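Local coordinates for protein serine acetyltransferase 1, putative (Entamoeba histolytica, PDB 7BW9) that probably transfers an acetyl group from acetyl-CoA to serine, an early step in cysteine biosynthesis, and is bound here to cysteine, at residues Q28-K33 and I123-P128; F35-L40 and M155-S160; A78-Q83 and G146-S151; E101-D106 and V132-R137. All blocks are in the same frame, centred on the assembly; numbering follows the deposited sequence.

Interaction 1: residues Q28-K33 and I123-P128; sequences QFPEKK and IIRSYP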
loop_
_atom_site.group_PDB
_atom_site.type_symbol
_atom_site.label_atom_id
_atom_site.label_comp_id
_atom_site.label_asym_id
_atom_site.label_seq_id
_atom_site.Cartn_x
_atom_site.Cartn_y
_atom_site.Cartn_z
ATOM N N GLN A 28 -23.224 12.954 12.544
ATOM C CA GLN A 28 -21.921 13.557 12.811
ATOM C C GLN A 28 -20.897 12.426 12.903
ATOM O O GLN A 28 -20.819 11.738 13.925
ATOM C CB GLN A 28 -21.971 14.394 14.092
ATOM C CG GLN A 28 -20.633 14.941 14.558
ATOM C CD GLN A 28 -20.135 16.067 13.679
ATOM O OE1 GLN A 28 -20.481 17.231 13.881
ATOM N NE2 GLN A 28 -19.320 15.723 12.686
ATOM N N PHE A 29 -20.099 12.216 11.797
ATOM C CA PHE A 29 -19.114 11.140 11.833
ATOM C C PHE A 29 -17.798 11.641 12.406
ATOM O O PHE A 29 -17.492 12.830 12.320
ATOM C CB PHE A 29 -18.863 10.584 10.429
ATOM C CG PHE A 29 -20.094 10.075 9.751
ATOM C CD1 PHE A 29 -20.910 10.933 9.023
ATOM C CD2 PHE A 29 -20.429 8.727 9.821
ATOM C CE1 PHE A 29 -22.051 10.454 8.387
ATOM C CE2 PHE A 29 -21.561 8.241 9.190
ATOM C CZ PHE A 29 -22.378 9.108 8.472
ATOM N N PRO A 30 -16.996 10.758 12.992
ATOM C CA PRO A 30 -15.647 11.159 13.400
ATOM C C PRO A 30 -14.844 11.666 12.211
ATOM O O PRO A 30 -15.032 11.233 11.068
ATOM C CB PRO A 30 -15.045 9.868 13.972
ATOM C CG PRO A 30 -16.233 9.028 14.343
ATOM C CD PRO A 30 -17.289 9.356 13.331
ATOM N N GLU A 31 -13.949 12.605 12.499
ATOM C CA GLU A 31 -13.092 13.185 11.477
ATOM C C GLU A 31 -12.162 12.123 10.892
ATOM O O GLU A 31 -11.694 11.226 11.599
ATOM C CB GLU A 31 -12.282 14.326 12.087
ATOM C CG GLU A 31 -11.721 15.312 11.087
ATOM C CD GLU A 31 -10.504 16.052 11.629
ATOM O OE1 GLU A 31 -9.882 15.561 12.604
ATOM O OE2 GLU A 31 -10.175 17.123 11.074
ATOM N N LYS A 32 -11.893 12.221 9.591
ATOM C CA LYS A 32 -10.974 11.313 8.916
ATOM C C LYS A 32 -9.746 12.092 8.465
ATOM O O LYS A 32 -9.868 13.069 7.723
ATOM C CB LYS A 32 -11.650 10.634 7.728
ATOM C CG LYS A 32 -12.353 9.341 8.089
ATOM C CD LYS A 32 -12.286 8.351 6.935
ATOM C CE LYS A 32 -12.487 6.915 7.420
ATOM N NZ LYS A 32 -11.521 6.526 8.507
ATOM N N LYS A 33 -8.571 11.654 8.901
ATOM C CA LYS A 33 -7.309 12.277 8.527
ATOM C C LYS A 33 -6.616 11.458 7.445
ATOM O O LYS A 33 -6.683 10.225 7.447
ATOM C CB LYS A 33 -6.383 12.408 9.740
ATOM C CG LYS A 33 -6.761 13.525 10.708
ATOM C CD LYS A 33 -7.001 12.977 12.116
ATOM C CE LYS A 33 -5.727 12.995 12.964
ATOM N NZ LYS A 33 -6.006 13.328 14.396
ATOM N N ILE A 123 -19.392 3.667 1.474
ATOM C CA ILE A 123 -18.635 3.865 0.242
ATOM C C ILE A 123 -17.917 5.206 0.282
ATOM O O ILE A 123 -16.721 5.304 -0.019
ATOM C CB ILE A 123 -19.568 3.752 -0.982
ATOM C CG1 ILE A 123 -20.146 2.341 -1.086
ATOM C CG2 ILE A 123 -18.847 4.123 -2.280
ATOM C CD1 ILE A 123 -21.364 2.265 -1.948
ATOM N N ILE A 124 -18.634 6.254 0.678
ATOM C CA ILE A 124 -18.063 7.591 0.619
ATOM C C ILE A 124 -16.920 7.726 1.612
ATOM O O ILE A 124 -15.888 8.339 1.320
ATOM C CB ILE A 124 -19.156 8.640 0.873
ATOM C CG1 ILE A 124 -20.125 8.700 -0.311
ATOM C CG2 ILE A 124 -18.522 10.000 1.151
ATOM C CD1 ILE A 124 -21.322 9.627 -0.078
ATOM N N ARG A 125 -17.075 7.148 2.795
ATOM C CA ARG A 125 -16.094 7.403 3.839
ATOM C C ARG A 125 -14.884 6.491 3.728
ATOM O O ARG A 125 -13.787 6.869 4.154
ATOM C CB ARG A 125 -16.755 7.251 5.208
ATOM C CG ARG A 125 -17.472 8.542 5.623
ATOM C CD ARG A 125 -17.988 8.526 7.042
ATOM N NE ARG A 125 -16.974 8.231 8.042
ATOM C CZ ARG A 125 -16.173 9.129 8.621
ATOM N NH1 ARG A 125 -16.213 10.411 8.282
ATOM N NH2 ARG A 125 -15.314 8.735 9.550
ATOM N N SER A 126 -15.056 5.309 3.149
ATOM C CA SER A 126 -14.077 4.249 3.328
ATOM C C SER A 126 -13.595 3.548 2.061
ATOM O O SER A 126 -12.598 2.830 2.143
ATOM C CB SER A 126 -14.630 3.184 4.284
ATOM O OG SER A 126 -14.881 3.757 5.555
ATOM N N TYR A 127 -14.236 3.714 0.909
ATOM C CA TYR A 127 -13.803 2.924 -0.258
ATOM C C TYR A 127 -12.575 3.552 -0.911
ATOM O O TYR A 127 -12.667 4.669 -1.437
ATOM C CB TYR A 127 -14.929 2.773 -1.268
ATOM C CG TYR A 127 -15.733 1.510 -1.035
ATOM C CD1 TYR A 127 -16.059 1.104 0.251
ATOM C CD2 TYR A 127 -16.140 0.712 -2.092
ATOM C CE1 TYR A 127 -16.790 -0.056 0.485
ATOM C CE2 TYR A 127 -16.877 -0.463 -1.878
ATOM C CZ TYR A 127 -17.196 -0.839 -0.587
ATOM O OH TYR A 127 -17.915 -2.004 -0.367
ATOM N N PRO A 128 -11.421 2.867 -0.931
ATOM C CA PRO A 128 -10.223 3.476 -1.542
ATOM C C PRO A 128 -10.374 3.750 -3.026
ATOM O O PRO A 128 -9.704 4.656 -3.539
ATOM C CB PRO A 128 -9.116 2.443 -1.285
ATOM C CG PRO A 128 -9.848 1.141 -1.099
ATOM C CD PRO A 128 -11.163 1.506 -0.430
HETATM O O HOH W 1 -11.700 3.846 6.693
#

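Interaction 2: residues F35-L40 and M155-S160; sequences FLELEL and MENIHS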
loop_
_atom_site.group_PDB
_atom_site.type_symbol
_atom_site.label_atom_id
_atom_site.label_comp_id
_atom_site.label_asym_id
_atom_site.label_seq_id
_atom_site.Cartn_x
_atom_site.Cartn_y
_atom_site.Cartn_z
ATOM N N PHE A 35 -4.212 13.224 4.031
ATOM C CA PHE A 35 -3.303 14.305 3.669
ATOM C C PHE A 35 -4.147 15.459 3.147
ATOM O O PHE A 35 -5.348 15.314 2.910
ATOM C CB PHE A 35 -2.238 13.861 2.654
ATOM C CG PHE A 35 -2.797 13.380 1.357
ATOM C CD1 PHE A 35 -3.140 12.034 1.186
ATOM C CD2 PHE A 35 -2.959 14.253 0.293
ATOM C CE1 PHE A 35 -3.644 11.569 -0.018
ATOM C CE2 PHE A 35 -3.479 13.808 -0.918
ATOM C CZ PHE A 35 -3.824 12.464 -1.076
ATOM N N LEU A 36 -3.519 16.624 2.997
ATOM C CA LEU A 36 -4.297 17.859 2.923
ATOM C C LEU A 36 -5.301 17.823 1.773
ATOM O O LEU A 36 -6.500 18.019 1.989
ATOM C CB LEU A 36 -3.376 19.071 2.805
ATOM C CG LEU A 36 -4.083 20.423 2.969
ATOM C CD1 LEU A 36 -5.157 20.365 4.061
ATOM C CD2 LEU A 36 -3.072 21.508 3.307
ATOM N N GLU A 37 -4.842 17.528 0.548
ATOM C CA GLU A 37 -5.752 17.608 -0.598
ATOM C C GLU A 37 -6.907 16.621 -0.469
ATOM O O GLU A 37 -8.046 16.957 -0.803
ATOM C CB GLU A 37 -4.999 17.384 -1.905
ATOM C CG GLU A 37 -3.950 18.424 -2.188
ATOM C CD GLU A 37 -2.583 17.987 -1.692
ATOM O OE1 GLU A 37 -2.499 17.453 -0.560
ATOM O OE2 GLU A 37 -1.602 18.156 -2.442
ATOM N N LEU A 38 -6.648 15.411 0.043
ATOM C CA LEU A 38 -7.728 14.428 0.154
ATOM C C LEU A 38 -8.747 14.840 1.214
ATOM O O LEU A 38 -9.966 14.791 0.981
ATOM C CB LEU A 38 -7.165 13.042 0.471
ATOM C CG LEU A 38 -8.291 12.017 0.648
ATOM C CD1 LEU A 38 -9.145 11.891 -0.630
ATOM C CD2 LEU A 38 -7.758 10.661 1.099
ATOM N N GLU A 39 -8.266 15.230 2.396
ATOM C CA GLU A 39 -9.184 15.689 3.437
ATOM C C GLU A 39 -10.054 16.830 2.928
ATOM O O GLU A 39 -11.277 16.830 3.121
ATOM C CB GLU A 39 -8.402 16.120 4.684
ATOM C CG GLU A 39 -7.688 14.998 5.396
ATOM C CD GLU A 39 -6.483 15.486 6.195
ATOM O OE1 GLU A 39 -6.444 16.693 6.544
ATOM O OE2 GLU A 39 -5.577 14.665 6.474
ATOM N N LEU A 40 -9.446 17.792 2.236
ATOM C CA LEU A 40 -10.208 18.947 1.767
ATOM C C LEU A 40 -11.187 18.564 0.676
ATOM O O LEU A 40 -12.346 19.001 0.697
ATOM C CB LEU A 40 -9.263 20.037 1.273
ATOM C CG LEU A 40 -8.598 20.833 2.402
ATOM C CD1 LEU A 40 -7.659 21.886 1.829
ATOM C CD2 LEU A 40 -9.663 21.474 3.294
ATOM N N MET A 155 -1.036 12.518 -7.513
ATOM C CA MET A 155 -1.410 11.115 -7.663
ATOM C C MET A 155 -0.521 10.191 -6.834
ATOM O O MET A 155 -1.003 9.164 -6.333
ATOM C CB MET A 155 -1.376 10.699 -9.134
ATOM C CG MET A 155 -2.517 11.285 -9.970
ATOM S SD MET A 155 -4.113 11.277 -9.146
ATOM C CE MET A 155 -4.495 9.539 -8.997
ATOM N N GLU A 156 0.772 10.518 -6.674
ATOM C CA GLU A 156 1.621 9.648 -5.857
ATOM C C GLU A 156 1.245 9.732 -4.380
ATOM O O GLU A 156 1.383 8.741 -3.652
ATOM C CB GLU A 156 3.105 9.978 -6.045
ATOM C CG GLU A 156 3.676 9.550 -7.416
ATOM C CD GLU A 156 3.480 8.063 -7.739
ATOM O OE1 GLU A 156 3.467 7.227 -6.801
ATOM O OE2 GLU A 156 3.371 7.724 -8.942
ATOM N N ASN A 157 0.750 10.887 -3.926
ATOM C CA ASN A 157 0.248 10.983 -2.552
ATOM C C ASN A 157 -0.877 9.984 -2.307
ATOM O O ASN A 157 -0.878 9.266 -1.302
ATOM C CB ASN A 157 -0.257 12.402 -2.253
ATOM C CG ASN A 157 0.865 13.395 -2.032
ATOM O OD1 ASN A 157 2.011 13.016 -1.800
ATOM N ND2 ASN A 157 0.532 14.683 -2.091
ATOM N N ILE A 158 -1.866 9.946 -3.206
ATOM C CA ILE A 158 -3.012 9.061 -2.998
ATOM C C ILE A 158 -2.597 7.601 -3.232
ATOM O O ILE A 158 -3.119 6.689 -2.575
ATOM C CB ILE A 158 -4.205 9.510 -3.880
ATOM C CG1 ILE A 158 -5.510 8.830 -3.447
ATOM C CG2 ILE A 158 -3.967 9.246 -5.376
ATOM C CD1 ILE A 158 -5.836 9.006 -1.998
ATOM N N HIS A 159 -1.646 7.370 -4.151
ATOM C CA HIS A 159 -0.951 6.083 -4.289
ATOM C C HIS A 159 -0.407 5.585 -2.955
ATOM O O HIS A 159 -0.604 4.426 -2.575
ATOM C CB HIS A 159 0.208 6.243 -5.282
ATOM C CG HIS A 159 0.825 4.949 -5.732
ATOM N ND1 HIS A 159 2.070 4.893 -6.327
ATOM C CD2 HIS A 159 0.366 3.672 -5.699
ATOM C CE1 HIS A 159 2.353 3.639 -6.638
ATOM N NE2 HIS A 159 1.336 2.879 -6.272
ATOM N N SER A 160 0.314 6.449 -2.239
ATOM C CA SER A 160 0.938 6.032 -0.992
ATOM C C SER A 160 -0.101 5.609 0.045
ATOM O O SER A 160 0.167 4.723 0.864
ATOM C CB SER A 160 1.819 7.166 -0.461
ATOM O OG SER A 160 1.928 7.094 0.942
#

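Interaction 3: residues A78-Q83 and G146-S151; sequences AYYNQQ and GDIEYS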
loop_
_atom_site.group_PDB
_atom_site.type_symbol
_atom_site.label_atom_id
_atom_site.label_comp_id
_atom_site.label_asym_id
_atom_site.label_seq_id
_atom_site.Cartn_x
_atom_site.Cartn_y
_atom_site.Cartn_z
ATOM N N ALA A 78 5.790 26.260 -7.691
ATOM C CA ALA A 78 7.114 25.763 -7.338
ATOM C C ALA A 78 7.735 24.998 -8.494
ATOM O O ALA A 78 8.926 25.159 -8.785
ATOM C CB ALA A 78 7.030 24.890 -6.084
ATOM N N TYR A 79 6.941 24.182 -9.188
ATOM C CA TYR A 79 7.468 23.446 -10.332
ATOM C C TYR A 79 7.570 24.311 -11.589
ATOM O O TYR A 79 8.402 24.026 -12.459
ATOM C CB TYR A 79 6.591 22.233 -10.633
ATOM C CG TYR A 79 6.735 21.046 -9.697
ATOM C CD1 TYR A 79 7.787 20.141 -9.835
ATOM C CD2 TYR A 79 5.782 20.797 -8.716
ATOM C CE1 TYR A 79 7.897 19.042 -9.000
ATOM C CE2 TYR A 79 5.883 19.700 -7.881
ATOM C CZ TYR A 79 6.942 18.828 -8.023
ATOM O OH TYR A 79 7.031 17.739 -7.179
ATOM N N TYR A 80 6.729 25.345 -11.709
ATOM C CA TYR A 80 6.598 26.142 -12.928
ATOM C C TYR A 80 6.577 27.634 -12.629
ATOM O O TYR A 80 7.610 28.221 -12.296
ATOM C CB TYR A 80 5.316 25.780 -13.687
ATOM C CG TYR A 80 5.227 24.351 -14.145
ATOM C CD1 TYR A 80 5.800 23.945 -15.345
ATOM C CD2 TYR A 80 4.546 23.402 -13.388
ATOM C CE1 TYR A 80 5.711 22.624 -15.773
ATOM C CE2 TYR A 80 4.451 22.077 -13.803
ATOM C CZ TYR A 80 5.036 21.693 -14.992
ATOM O OH TYR A 80 4.928 20.384 -15.399
ATOM N N ASN A 81 5.402 28.254 -12.740
ATOM C CA ASN A 81 5.255 29.686 -12.518
ATOM C C ASN A 81 3.798 29.997 -12.202
ATOM O O ASN A 81 2.914 29.148 -12.341
ATOM C CB ASN A 81 5.723 30.489 -13.735
ATOM C CG ASN A 81 4.900 30.195 -14.971
ATOM O OD1 ASN A 81 3.727 30.567 -15.060
ATOM N ND2 ASN A 81 5.509 29.518 -15.930
ATOM N N GLN A 82 3.555 31.249 -11.809
ATOM C CA GLN A 82 2.217 31.643 -11.382
ATOM C C GLN A 82 1.214 31.624 -12.532
ATOM O O GLN A 82 0.032 31.331 -12.310
ATOM C CB GLN A 82 2.242 33.033 -10.739
ATOM C CG GLN A 82 0.879 33.464 -10.201
ATOM C CD GLN A 82 0.940 34.155 -8.848
ATOM O OE1 GLN A 82 1.934 34.064 -8.122
ATOM N NE2 GLN A 82 -0.145 34.847 -8.497
ATOM N N GLN A 83 1.645 31.941 -13.758
ATOM C CA GLN A 83 0.687 31.978 -14.863
ATOM C C GLN A 83 0.064 30.603 -15.089
ATOM O O GLN A 83 -1.166 30.465 -15.112
ATOM C CB GLN A 83 1.341 32.489 -16.154
ATOM C CG GLN A 83 0.328 32.589 -17.309
ATOM C CD GLN A 83 0.874 33.230 -18.585
ATOM O OE1 GLN A 83 1.248 32.532 -19.530
ATOM N NE2 GLN A 83 0.883 34.561 -18.630
ATOM N N GLY A 146 -1.662 21.555 -18.392
ATOM C CA GLY A 146 -0.238 21.733 -18.613
ATOM C C GLY A 146 0.651 21.431 -17.434
ATOM O O GLY A 146 1.880 21.463 -17.594
ATOM N N ASP A 147 0.110 21.151 -16.246
ATOM C CA ASP A 147 0.940 20.878 -15.071
ATOM C C ASP A 147 1.154 19.375 -14.970
ATOM O O ASP A 147 0.318 18.651 -14.422
ATOM C CB ASP A 147 0.299 21.418 -13.797
ATOM C CG ASP A 147 0.761 20.662 -12.557
ATOM O OD1 ASP A 147 1.971 20.333 -12.472
ATOM O OD2 ASP A 147 -0.092 20.343 -11.695
ATOM N N ILE A 148 2.275 18.889 -15.490
ATOM C CA ILE A 148 2.503 17.454 -15.417
ATOM C C ILE A 148 3.224 17.057 -14.134
ATOM O O ILE A 148 3.107 15.903 -13.708
ATOM C CB ILE A 148 3.256 16.940 -16.656
ATOM C CG1 ILE A 148 4.688 17.482 -16.692
ATOM C CG2 ILE A 148 2.487 17.304 -17.919
ATOM C CD1 ILE A 148 5.473 17.026 -17.889
ATOM N N GLU A 149 3.913 17.992 -13.477
ATOM C CA GLU A 149 4.714 17.643 -12.311
ATOM C C GLU A 149 3.860 17.541 -11.051
ATOM O O GLU A 149 3.910 16.528 -10.342
ATOM C CB GLU A 149 5.828 18.665 -12.111
ATOM C CG GLU A 149 6.708 18.924 -13.326
ATOM C CD GLU A 149 7.998 18.112 -13.341
ATOM O OE1 GLU A 149 8.447 17.660 -12.264
ATOM O OE2 GLU A 149 8.569 17.934 -14.441
ATOM N N TYR A 150 3.086 18.585 -10.733
ATOM C CA TYR A 150 2.346 18.541 -9.475
ATOM C C TYR A 150 1.190 17.549 -9.546
ATOM O O TYR A 150 0.894 16.877 -8.557
ATOM C CB TYR A 150 1.834 19.922 -9.058
ATOM C CG TYR A 150 0.815 19.777 -7.948
ATOM C CD1 TYR A 150 1.202 19.406 -6.665
ATOM C CD2 TYR A 150 -0.537 19.900 -8.209
ATOM C CE1 TYR A 150 0.268 19.230 -5.662
ATOM C CE2 TYR A 150 -1.475 19.723 -7.225
ATOM C CZ TYR A 150 -1.078 19.389 -5.958
ATOM O OH TYR A 150 -2.047 19.223 -4.998
ATOM N N SER A 151 0.519 17.442 -10.701
ATOM C CA SER A 151 -0.543 16.445 -10.829
ATOM C C SER A 151 -0.021 15.025 -10.575
ATOM O O SER A 151 -0.756 14.180 -10.051
ATOM C CB SER A 151 -1.203 16.551 -12.205
ATOM O OG SER A 151 -0.295 16.244 -13.244
#

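Interaction 4: residues E101-D106 and V132-R137; sequences ELVKQD and VMMIQR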
loop_
_atom_site.group_PDB
_atom_site.type_symbol
_atom_site.label_atom_id
_atom_site.label_comp_id
_atom_site.label_asym_id
_atom_site.label_seq_id
_atom_site.Cartn_x
_atom_site.Cartn_y
_atom_site.Cartn_z
ATOM N N GLU A 101 -20.285 15.595 -9.720
ATOM C CA GLU A 101 -21.297 14.734 -10.323
ATOM C C GLU A 101 -20.687 13.421 -10.796
ATOM O O GLU A 101 -21.329 12.366 -10.710
ATOM C CB GLU A 101 -21.990 15.444 -11.491
ATOM C CG GLU A 101 -22.733 16.719 -11.110
ATOM C CD GLU A 101 -23.530 16.574 -9.814
ATOM O OE1 GLU A 101 -24.518 15.796 -9.795
ATOM O OE2 GLU A 101 -23.157 17.224 -8.804
ATOM N N LEU A 102 -19.446 13.472 -11.300
ATOM C CA LEU A 102 -18.743 12.255 -11.714
ATOM C C LEU A 102 -18.420 11.353 -10.522
ATOM O O LEU A 102 -18.598 10.127 -10.593
ATOM C CB LEU A 102 -17.463 12.624 -12.474
ATOM C CG LEU A 102 -17.631 13.123 -13.920
ATOM C CD1 LEU A 102 -16.300 13.582 -14.502
ATOM C CD2 LEU A 102 -18.277 12.069 -14.821
ATOM N N VAL A 103 -17.946 11.937 -9.418
ATOM C CA VAL A 103 -17.637 11.139 -8.236
ATOM C C VAL A 103 -18.900 10.469 -7.704
ATOM O O VAL A 103 -18.884 9.289 -7.316
ATOM C CB VAL A 103 -16.950 12.021 -7.173
ATOM C CG1 VAL A 103 -16.910 11.316 -5.828
ATOM C CG2 VAL A 103 -15.528 12.397 -7.644
ATOM N N LYS A 104 -20.025 11.195 -7.722
ATOM C CA LYS A 104 -21.298 10.609 -7.305
ATOM C C LYS A 104 -21.635 9.375 -8.132
ATOM O O LYS A 104 -22.141 8.380 -7.601
ATOM C CB LYS A 104 -22.426 11.635 -7.428
ATOM C CG LYS A 104 -22.389 12.764 -6.409
ATOM C CD LYS A 104 -23.405 13.845 -6.799
ATOM C CE LYS A 104 -24.825 13.403 -6.494
ATOM N NZ LYS A 104 -25.821 14.420 -6.945
ATOM N N GLN A 105 -21.363 9.421 -9.435
ATOM C CA GLN A 105 -21.631 8.250 -10.261
ATOM C C GLN A 105 -20.646 7.124 -9.987
ATOM O O GLN A 105 -21.040 5.955 -10.021
ATOM C CB GLN A 105 -21.641 8.645 -11.728
ATOM C CG GLN A 105 -22.733 9.673 -12.025
ATOM C CD GLN A 105 -22.711 10.112 -13.470
ATOM O OE1 GLN A 105 -23.741 10.128 -14.145
ATOM N NE2 GLN A 105 -21.529 10.446 -13.963
ATOM N N ASP A 106 -19.379 7.445 -9.667
ATOM C CA ASP A 106 -18.464 6.401 -9.209
ATOM C C ASP A 106 -19.003 5.718 -7.950
ATOM O O ASP A 106 -18.933 4.489 -7.818
ATOM C CB ASP A 106 -17.063 6.976 -8.953
ATOM C CG ASP A 106 -16.392 7.533 -10.227
ATOM O OD1 ASP A 106 -16.634 7.014 -11.356
ATOM O OD2 ASP A 106 -15.606 8.503 -10.093
ATOM N N VAL A 132 -9.485 7.389 -4.608
ATOM C CA VAL A 132 -8.481 7.607 -5.648
ATOM C C VAL A 132 -9.085 8.388 -6.809
ATOM O O VAL A 132 -8.398 9.193 -7.447
ATOM C CB VAL A 132 -7.853 6.268 -6.102
ATOM C CG1 VAL A 132 -8.802 5.481 -7.001
ATOM C CG2 VAL A 132 -6.542 6.516 -6.842
ATOM N N MET A 133 -10.380 8.197 -7.081
ATOM C CA MET A 133 -11.019 8.905 -8.182
ATOM C C MET A 133 -11.345 10.353 -7.830
ATOM O O MET A 133 -11.271 11.222 -8.705
ATOM C CB MET A 133 -12.272 8.152 -8.629
ATOM C CG MET A 133 -11.941 6.859 -9.405
ATOM S SD MET A 133 -10.649 7.070 -10.663
ATOM C CE MET A 133 -11.473 8.272 -11.725
ATOM N N MET A 134 -11.694 10.641 -6.568
ATOM C CA MET A 134 -11.734 12.033 -6.122
ATOM C C MET A 134 -10.434 12.758 -6.471
ATOM O O MET A 134 -10.448 13.858 -7.030
ATOM C CB MET A 134 -11.975 12.104 -4.612
ATOM C CG MET A 134 -13.263 11.475 -4.108
ATOM S SD MET A 134 -13.410 11.778 -2.326
ATOM C CE MET A 134 -15.045 11.132 -1.968
ATOM N N ILE A 135 -9.293 12.148 -6.153
ATOM C CA ILE A 135 -8.014 12.775 -6.470
ATOM C C ILE A 135 -7.760 12.774 -7.977
ATOM O O ILE A 135 -7.307 13.783 -8.539
ATOM C CB ILE A 135 -6.880 12.073 -5.711
ATOM C CG1 ILE A 135 -7.180 12.073 -4.217
ATOM C CG2 ILE A 135 -5.535 12.748 -5.988
ATOM C CD1 ILE A 135 -7.235 13.487 -3.587
ATOM N N GLN A 136 -8.033 11.646 -8.657
ATOM C CA GLN A 136 -7.645 11.525 -10.065
ATOM C C GLN A 136 -8.398 12.517 -10.940
ATOM O O GLN A 136 -7.811 13.124 -11.842
ATOM C CB GLN A 136 -7.878 10.102 -10.580
ATOM C CG GLN A 136 -6.995 9.738 -11.822
ATOM C CD GLN A 136 -7.587 10.207 -13.140
ATOM O OE1 GLN A 136 -8.796 10.392 -13.242
ATOM N NE2 GLN A 136 -6.736 10.433 -14.142
ATOM N N ARG A 137 -9.700 12.684 -10.700
ATOM C CA ARG A 137 -10.472 13.616 -11.510
ATOM C C ARG A 137 -10.020 15.059 -11.290
ATOM O O ARG A 137 -10.060 15.867 -12.226
ATOM C CB ARG A 137 -11.962 13.422 -11.216
ATOM C CG ARG A 137 -12.403 11.986 -11.567
ATOM C CD ARG A 137 -13.877 11.879 -11.837
ATOM N NE ARG A 137 -14.346 10.505 -12.030
ATOM C CZ ARG A 137 -14.257 9.830 -13.182
ATOM N NH1 ARG A 137 -13.691 10.389 -14.244
ATOM N NH2 ARG A 137 -14.744 8.597 -13.269
#

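Interaction 1: residues Q28-K33 and I123-P128
R125 reaches from helix 120-126 into loop 28-33, where its guanidinium lies between F29 and K32. F29 CB rests on one face, 3.4 Å from R125 NH1, and the F29 ring continues nearly parallel to the guanidinium, the planes 11° apart. The overlap is offset: R125 CD stands over the ring face, 4.0 Å from the F29 centroid, in a CH-pi contact. A chi3 bend (55°) swings NE out of line with CB-CG-CD. K32 CD lies over the opposite face near the rim, while K32 CG comes 3.4 Å from R125 NH2. Near the edge but tilted out of the guanidinium plane, P30 O accepts from R125 NH2 at 2.9 Å (N-H...O 134°) and weakly from NH1 at 3.1 Å. K32 NZ, 4.5 Å from R125 NH2, bonds to N157 OD1 of the second subunit; its E153 pairing is long and weak. Chemically, a buried cation is packed between carbon groups, P30 O and F49 O taking N-H groups and E153 of the second subunit, salt-bridged to NE, probably balancing it.

Interaction 2: residues F35-L40 and M155-S160
F35 and L38, at the start of helix 36-45, face N157 and I158 on helix 148-162, with CA atoms 7.9 Å apart for F35 and N157 and 7.8 Å for L38 and I158. This is helix-to-helix packing inside the N-terminal helical domain, made at a helix start, since F35 occupies the N-cap position. A chi1 of 61° puts F35 CG between the backbone N and the carbonyl carbon, from where the ring lies sandwiched between L38 CB and N157 CB. L38 CB, of its own helix, is over one face; N157 CB is over the other, 3.9 Å from the F35 centroid and 19° off the normal, a CH-pi contact. The polar groups add little across the gap: E37 OE2 is 4.1 Å from N157 ND2, and that carboxylate oxygen bonds instead to Y150 OH, while N157 OD1 receives a weak bond from K32 of the third subunit. I158 crosses both apolar partners at about a right angle. Its chi2 of 54° places CD1, which meets F35 CE1 at 3.9 Å and L38 CD2 at 4.0 Å.

Interaction 3: residues A78-Q83 and G146-S151
Y79 and Y80 approach the start of helix 148-162 in different ways, one with a ring face and the other with its hydroxyl. The Y79 ring lies over E149, whose CB is 3.6 Å from the centroid and 24° off the normal, a CH-pi contact displaced toward the CD1 rim. The E149 chain bends at chi2 (-96°), and its carboxylate plane stands 34° from that ring; E149 OE2 bonds to S119 of the third subunit. Y79 OH bonds to E153 of its own chain and to R125 NE of the third subunit. Y80 crosses E149 and D147 at about a right angle. Its OH accepts from I148 N at 3.0 Å and from E149 N at 3.2 Å, gripping two amides of the first helical turn. D147 OD1 touches the Y80 ring edge, 3.3 Å from CE2, and through its syn lone pair accepts from Y150 N at 2.7 Å. The site is thus a Schellman motif, with G146 at positive phi, closing helix 128-144, followed at once by the D147 N-cap of helix 148-162.

Interaction 4: residues E101-D106 and V132-R137
D106 and R137 form the polar part of this contact, a salt bridge between segments 101-106 of helix 96-113 and 132-137 of helix 128-144, which run roughly antiparallel at 152° with a closest axis approach of 10.0 Å. Their side chains meet tip to tip, carboxylate and guanidinium nearly coplanar (19°). The grip is side-on: R137 NE donates to D106 OD2 at 3.1 Å and R137 NH2 to D106 OD1 at 3.1 Å, both fairly straight and both received on syn lone pairs; a weaker bond runs from NH2 to OD2. R137 is extended from CG to NE, chi3 being -174°, which carries NE across to the aspartate.

Apolar groups flank the guanidinium. M133 CE of the same helix lies 3.5 Å above its plane, over the centre; from across the contact L102 CB takes the opposite face and touches R137 CD at 3.7 Å. Further along, V103 CG1 meets M134 CG at 4.0 Å, where the CA atoms of V103 and M134 are 6.3 Å apart.

Bonds beyond the two helices complete the pair: R137 reaches the carbonyls of I172 and G173, and D106 OD1 accepts from F176 N. The arrangement is a buried ion pair joining the helical domain to the first coil of the left-handed beta-helix characteristic of hexapeptide-repeat acyltransferases.

In the fold
All four contacts belong to the helical part of the chain, before the strands of the left-handed beta-helix, which begin at 165. Their segments run 28-33, 35-40, 78-83, 101-106, 123-128, 132-137, 146-151 and 155-160, so interaction 4 is nested within interaction 3, and that within interaction 2, while interaction 1 alternates with the others. Interactions 1 and 2, centres 14 Å apart, touch through K32 and K33 against E39. Interactions 2 and 4, also 14 Å apart, touch where M155 and I158 pack on I135; interactions 2 and 3 share helix 148-162 and meet through E37 and Y150. Interactions 1 and 3 are 30 Å apart between centres, yet R125 and F29 contact Y79 of a neighbouring subunit, joining the two sites in the trimer.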